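Local atomic coordinates of hypothetical protein Atu0120 (Agrobacterium tumefaciens, PDB entry 2I6H), a protein that is of unknown function, an all-helical bacterial protein of the DUF924 family that probably pairs with a second copy of itself. Residues S128-S140 with A151-L163. Numbering follows the deposited sequence.
Sequences SEDLRVFFYLPFS and ACDLNQPLGGLYL
Ala151 puts its CB against Ser140 OG, 3.5 Å away, and beside Phe139 CB. Leu154 CB sits over the centre of one Tyr136 ring face, 3.7 Å from the centroid and 8° off the normal, a CH-pi contact. Arg132 O lies over the opposite face. Leu154 CD1 touches Tyr136 CD1 and also reaches Phe139 CD2. A water joins Leu154 O to Tyr136 OH, which also hydrogen-bonds Asp124. Asn155 folds back on its own helix, with CG beside the backbone N (chi1 -78°). Asn155 ND2 donates to Ala151 O at 2.8 Å; a water joins Asn155 ND2 to Ser140 OG. Asn155 OD1 lies 3.6 Å from Val133 CG2. Leu158 CD1 touches both Val133 CB and the Tyr136 ring edge, at CE2; Leu158 CD2 meets Glu129 CG. One water links Glu129 OE2 to Pro157 O, another to Leu158 O. The Glu129 side chain is about 4 Å from a bound calcium ion. Tyr162 crosses Val133 at about a right angle. Waters join Tyr162 OH to Asp130 O and OD1; OD1 accepts a weak hydrogen bond from Gly160 N of the second subunit. Irregular helical segment 128-140 thus packs on helix 145-155, the following turn and the start of helix 160-176, in an all-alpha fold with water-mediated polar links.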
loop_
_atom_site.group_PDB
_atom_site.type_symbol
_atom_site.label_atom_id
_atom_site.label_comp_id
_atom_site.label_asym_id
_atom_site.label_seq_id
_atom_site.Cartn_x
_atom_site.Cartn_y
_atom_site.Cartn_z
ATOM N N SER A 128 -2.587 10.632 14.460
ATOM C CA SER A 128 -3.624 10.285 13.504
ATOM C C SER A 128 -3.401 8.913 12.876
ATOM O O SER A 128 -2.287 8.379 12.817
ATOM C CB SER A 128 -3.727 11.349 12.406
ATOM O OG SER A 128 -2.515 11.374 11.690
ATOM N N GLU A 129 -4.486 8.358 12.380
ATOM C CA GLU A 129 -4.447 7.035 11.799
ATOM C C GLU A 129 -3.421 6.947 10.657
ATOM O O GLU A 129 -2.708 5.960 10.585
ATOM C CB GLU A 129 -5.852 6.620 11.333
ATOM C CG GLU A 129 -5.940 5.158 11.025
ATOM C CD GLU A 129 -7.338 4.714 10.583
ATOM O OE1 GLU A 129 -8.205 5.591 10.354
ATOM O OE2 GLU A 129 -7.522 3.481 10.462
ATOM N N ASP A 130 -3.332 7.997 9.826
ATOM C CA ASP A 130 -2.415 8.110 8.675
ATOM C C ASP A 130 -0.941 8.006 9.070
ATOM O O ASP A 130 -0.102 7.609 8.267
ATOM C CB ASP A 130 -2.596 9.487 8.011
ATOM C CG ASP A 130 -3.802 9.551 7.082
ATOM O OD1 ASP A 130 -4.399 8.489 6.826
ATOM O OD2 ASP A 130 -4.130 10.654 6.580
ATOM N N LEU A 131 -0.633 8.472 10.288
ATOM C CA LEU A 131 0.767 8.520 10.771
ATOM C C LEU A 131 1.149 7.341 11.654
ATOM O O LEU A 131 2.316 7.127 11.963
ATOM C CB LEU A 131 1.037 9.837 11.505
ATOM C CG LEU A 131 0.966 11.117 10.648
ATOM C CD1 LEU A 131 0.961 12.306 11.577
ATOM C CD2 LEU A 131 2.115 11.202 9.602
ATOM N N ARG A 132 0.150 6.599 12.098
ATOM C CA ARG A 132 0.370 5.488 13.033
ATOM C C ARG A 132 1.396 4.454 12.549
ATOM O O ARG A 132 2.204 3.937 13.345
ATOM C CB ARG A 132 -1.003 4.835 13.244
ATOM C CG ARG A 132 -1.136 4.012 14.441
ATOM C CD ARG A 132 -2.654 3.991 14.864
ATOM N NE ARG A 132 -3.175 5.271 15.368
ATOM C CZ ARG A 132 -4.469 5.598 15.403
ATOM N NH1 ARG A 132 -5.377 4.746 14.943
ATOM N NH2 ARG A 132 -4.880 6.752 15.898
ATOM N N VAL A 133 1.338 4.126 11.258
ATOM C CA VAL A 133 2.213 3.094 10.698
ATOM C C VAL A 133 3.722 3.370 10.939
ATOM O O VAL A 133 4.531 2.446 10.969
ATOM C CB VAL A 133 1.922 2.832 9.198
ATOM C CG1 VAL A 133 2.351 4.000 8.366
ATOM C CG2 VAL A 133 2.607 1.478 8.747
ATOM N N PHE A 134 4.091 4.648 11.061
ATOM C CA PHE A 134 5.523 4.965 11.329
ATOM C C PHE A 134 6.094 4.446 12.655
ATOM O O PHE A 134 7.326 4.270 12.779
ATOM C CB PHE A 134 5.802 6.443 11.023
ATOM C CG PHE A 134 5.450 6.768 9.606
ATOM C CD1 PHE A 134 6.277 6.293 8.582
ATOM C CD2 PHE A 134 4.223 7.383 9.271
ATOM C CE1 PHE A 134 5.960 6.480 7.232
ATOM C CE2 PHE A 134 3.871 7.579 7.883
ATOM C CZ PHE A 134 4.755 7.120 6.881
ATOM N N PHE A 135 5.213 4.196 13.643
ATOM C CA PHE A 135 5.603 3.519 14.878
ATOM C C PHE A 135 5.752 1.996 14.666
ATOM O O PHE A 135 6.324 1.312 15.513
ATOM C CB PHE A 135 4.548 3.769 15.992
ATOM C CG PHE A 135 4.547 5.165 16.504
ATOM C CD1 PHE A 135 5.524 5.592 17.417
ATOM C CD2 PHE A 135 3.596 6.083 16.062
ATOM C CE1 PHE A 135 5.546 6.942 17.908
ATOM C CE2 PHE A 135 3.577 7.418 16.564
ATOM C CZ PHE A 135 4.580 7.848 17.489
ATOM N N TYR A 136 5.229 1.462 13.561
ATOM C CA TYR A 136 5.177 -0.015 13.361
ATOM C C TYR A 136 6.237 -0.489 12.371
ATOM O O TYR A 136 6.707 -1.639 12.419
ATOM C CB TYR A 136 3.773 -0.417 12.867
ATOM C CG TYR A 136 2.636 0.083 13.758
ATOM C CD1 TYR A 136 2.843 0.378 15.131
ATOM C CD2 TYR A 136 1.342 0.210 13.227
ATOM C CE1 TYR A 136 1.747 0.824 15.928
ATOM C CE2 TYR A 136 0.261 0.651 14.005
ATOM C CZ TYR A 136 0.475 0.944 15.346
ATOM O OH TYR A 136 -0.593 1.378 16.120
ATOM N N LEU A 137 6.609 0.407 11.450
ATOM C CA LEU A 137 7.586 0.058 10.426
ATOM C C LEU A 137 8.922 -0.481 10.997
ATOM O O LEU A 137 9.514 -1.377 10.375
ATOM C CB LEU A 137 7.813 1.227 9.433
ATOM C CG LEU A 137 6.580 1.522 8.544
ATOM C CD1 LEU A 137 6.855 2.775 7.719
ATOM C CD2 LEU A 137 6.339 0.328 7.615
ATOM N N PRO A 138 9.418 0.067 12.141
ATOM C CA PRO A 138 10.655 -0.518 12.707
ATOM C C PRO A 138 10.503 -2.038 12.954
ATOM O O PRO A 138 11.471 -2.778 12.806
ATOM C CB PRO A 138 10.882 0.282 14.005
ATOM C CG PRO A 138 10.289 1.630 13.695
ATOM C CD PRO A 138 8.983 1.240 12.922
ATOM N N PHE A 139 9.290 -2.489 13.283
ATOM C CA PHE A 139 9.090 -3.936 13.514
ATOM C C PHE A 139 9.134 -4.699 12.176
ATOM O O PHE A 139 9.752 -5.769 12.104
ATOM C CB PHE A 139 7.818 -4.181 14.321
ATOM C CG PHE A 139 7.855 -3.515 15.669
ATOM C CD1 PHE A 139 8.656 -4.057 16.682
ATOM C CD2 PHE A 139 7.150 -2.320 15.894
ATOM C CE1 PHE A 139 8.712 -3.442 17.974
ATOM C CE2 PHE A 139 7.218 -1.688 17.165
ATOM C CZ PHE A 139 7.999 -2.258 18.193
ATOM N N SER A 140 8.548 -4.127 11.123
ATOM C CA SER A 140 8.627 -4.728 9.787
ATOM C C SER A 140 10.071 -4.785 9.275
ATOM O O SER A 140 10.428 -5.636 8.452
ATOM C CB SER A 140 7.763 -3.926 8.810
ATOM O OG SER A 140 6.400 -4.277 8.995
ATOM N N ALA A 151 4.609 -6.651 14.239
ATOM C CA ALA A 151 4.223 -5.752 13.138
ATOM C C ALA A 151 2.869 -6.122 12.548
ATOM O O ALA A 151 2.039 -5.230 12.315
ATOM C CB ALA A 151 5.288 -5.773 12.005
ATOM N N CYS A 152 2.648 -7.414 12.294
ATOM C CA CYS A 152 1.361 -7.831 11.710
ATOM C C CYS A 152 0.184 -7.530 12.676
ATOM O O CYS A 152 -0.872 -7.036 12.249
ATOM C CB CYS A 152 1.413 -9.295 11.242
ATOM S SG CYS A 152 2.578 -9.510 9.866
ATOM N N ASP A 153 0.369 -7.793 13.974
ATOM C CA ASP A 153 -0.661 -7.501 14.975
ATOM C C ASP A 153 -0.962 -6.012 15.020
ATOM O O ASP A 153 -2.116 -5.599 15.070
ATOM C CB ASP A 153 -0.171 -7.923 16.366
ATOM C CG ASP A 153 -0.124 -9.462 16.541
ATOM O OD1 ASP A 153 -0.684 -10.190 15.699
ATOM O OD2 ASP A 153 0.507 -9.911 17.512
ATOM N N LEU A 154 0.087 -5.208 14.984
ATOM C CA LEU A 154 -0.102 -3.763 15.066
ATOM C C LEU A 154 -0.785 -3.197 13.827
ATOM O O LEU A 154 -1.576 -2.252 13.939
ATOM C CB LEU A 154 1.256 -3.076 15.299
ATOM C CG LEU A 154 1.852 -3.279 16.701
ATOM C CD1 LEU A 154 3.309 -2.846 16.669
ATOM C CD2 LEU A 154 1.035 -2.502 17.751
ATOM N N ASN A 155 -0.513 -3.792 12.666
ATOM C CA ASN A 155 -1.128 -3.309 11.411
ATOM C C ASN A 155 -2.545 -3.852 11.173
ATOM O O ASN A 155 -3.259 -3.360 10.279
ATOM C CB ASN A 155 -0.247 -3.613 10.200
ATOM C CG ASN A 155 0.948 -2.641 10.063
ATOM O OD1 ASN A 155 0.834 -1.541 9.478
ATOM N ND2 ASN A 155 2.108 -3.051 10.580
ATOM N N GLN A 156 -2.949 -4.868 11.929
ATOM C CA GLN A 156 -4.276 -5.454 11.700
ATOM C C GLN A 156 -5.393 -4.380 11.739
ATOM O O GLN A 156 -6.204 -4.309 10.776
ATOM C CB GLN A 156 -4.549 -6.666 12.620
ATOM C CG GLN A 156 -5.809 -7.466 12.290
ATOM C CD GLN A 156 -5.571 -8.723 11.442
ATOM O OE1 GLN A 156 -4.435 -9.201 11.288
ATOM N NE2 GLN A 156 -6.666 -9.286 10.910
ATOM N N PRO A 157 -5.452 -3.542 12.811
ATOM C CA PRO A 157 -6.483 -2.476 12.809
ATOM C C PRO A 157 -6.360 -1.488 11.667
ATOM O O PRO A 157 -7.369 -0.925 11.251
ATOM C CB PRO A 157 -6.235 -1.702 14.103
ATOM C CG PRO A 157 -5.267 -2.512 14.904
ATOM C CD PRO A 157 -4.657 -3.563 14.067
ATOM N N LEU A 158 -5.147 -1.246 11.176
ATOM C CA LEU A 158 -4.974 -0.315 10.038
ATOM C C LEU A 158 -5.548 -0.940 8.768
ATOM O O LEU A 158 -6.040 -0.221 7.881
ATOM C CB LEU A 158 -3.492 0.013 9.824
ATOM C CG LEU A 158 -2.735 0.815 10.912
ATOM C CD1 LEU A 158 -1.302 1.102 10.472
ATOM C CD2 LEU A 158 -3.454 2.119 11.173
ATOM N N GLY A 159 -5.472 -2.266 8.704
ATOM C CA GLY A 159 -6.027 -3.047 7.575
ATOM C C GLY A 159 -5.447 -2.752 6.197
ATOM O O GLY A 159 -4.369 -2.154 6.056
ATOM N N GLY A 160 -6.179 -3.209 5.162
ATOM C CA GLY A 160 -5.819 -2.963 3.766
ATOM C C GLY A 160 -4.346 -3.127 3.445
ATOM O O GLY A 160 -3.701 -4.127 3.821
ATOM N N LEU A 161 -3.798 -2.136 2.739
ATOM C CA LEU A 161 -2.431 -2.228 2.285
ATOM C C LEU A 161 -1.405 -2.194 3.421
ATOM O O LEU A 161 -0.319 -2.763 3.263
ATOM C CB LEU A 161 -2.158 -1.160 1.237
ATOM C CG LEU A 161 -2.754 -1.494 -0.144
ATOM C CD1 LEU A 161 -3.043 -0.173 -0.846
ATOM C CD2 LEU A 161 -1.811 -2.439 -0.979
ATOM N N TYR A 162 -1.732 -1.540 4.550
ATOM C CA TYR A 162 -0.803 -1.518 5.695
ATOM C C TYR A 162 -0.559 -2.951 6.128
ATOM O O TYR A 162 0.576 -3.385 6.301
ATOM C CB TYR A 162 -1.422 -0.772 6.888
ATOM C CG TYR A 162 -1.715 0.679 6.601
ATOM C CD1 TYR A 162 -0.682 1.623 6.607
ATOM C CD2 TYR A 162 -3.014 1.113 6.348
ATOM C CE1 TYR A 162 -0.937 2.984 6.364
ATOM C CE2 TYR A 162 -3.296 2.479 6.097
ATOM C CZ TYR A 162 -2.252 3.399 6.108
ATOM O OH TYR A 162 -2.531 4.743 5.852
ATOM N N LEU A 163 -1.659 -3.677 6.290
ATOM C CA LEU A 163 -1.603 -5.085 6.696
ATOM C C LEU A 163 -0.870 -5.956 5.635
ATOM O O LEU A 163 0.008 -6.750 5.978
ATOM C CB LEU A 163 -3.013 -5.608 7.005
ATOM C CG LEU A 163 -3.031 -7.044 7.553
ATOM C CD1 LEU A 163 -1.971 -7.345 8.665
ATOM C CD2 LEU A 163 -4.418 -7.423 8.025
HETATM O O HOH W 1 -6.231 2.602 8.378
HETATM O O HOH W 2 -9.100 1.446 10.719
HETATM O O HOH W 3 -0.754 6.521 5.775
HETATM O O HOH W 4 -4.718 5.435 7.632
HETATM O O HOH W 5 -2.417 -0.704 15.788
HETATM O O HOH W 6 4.726 -2.214 10.092
#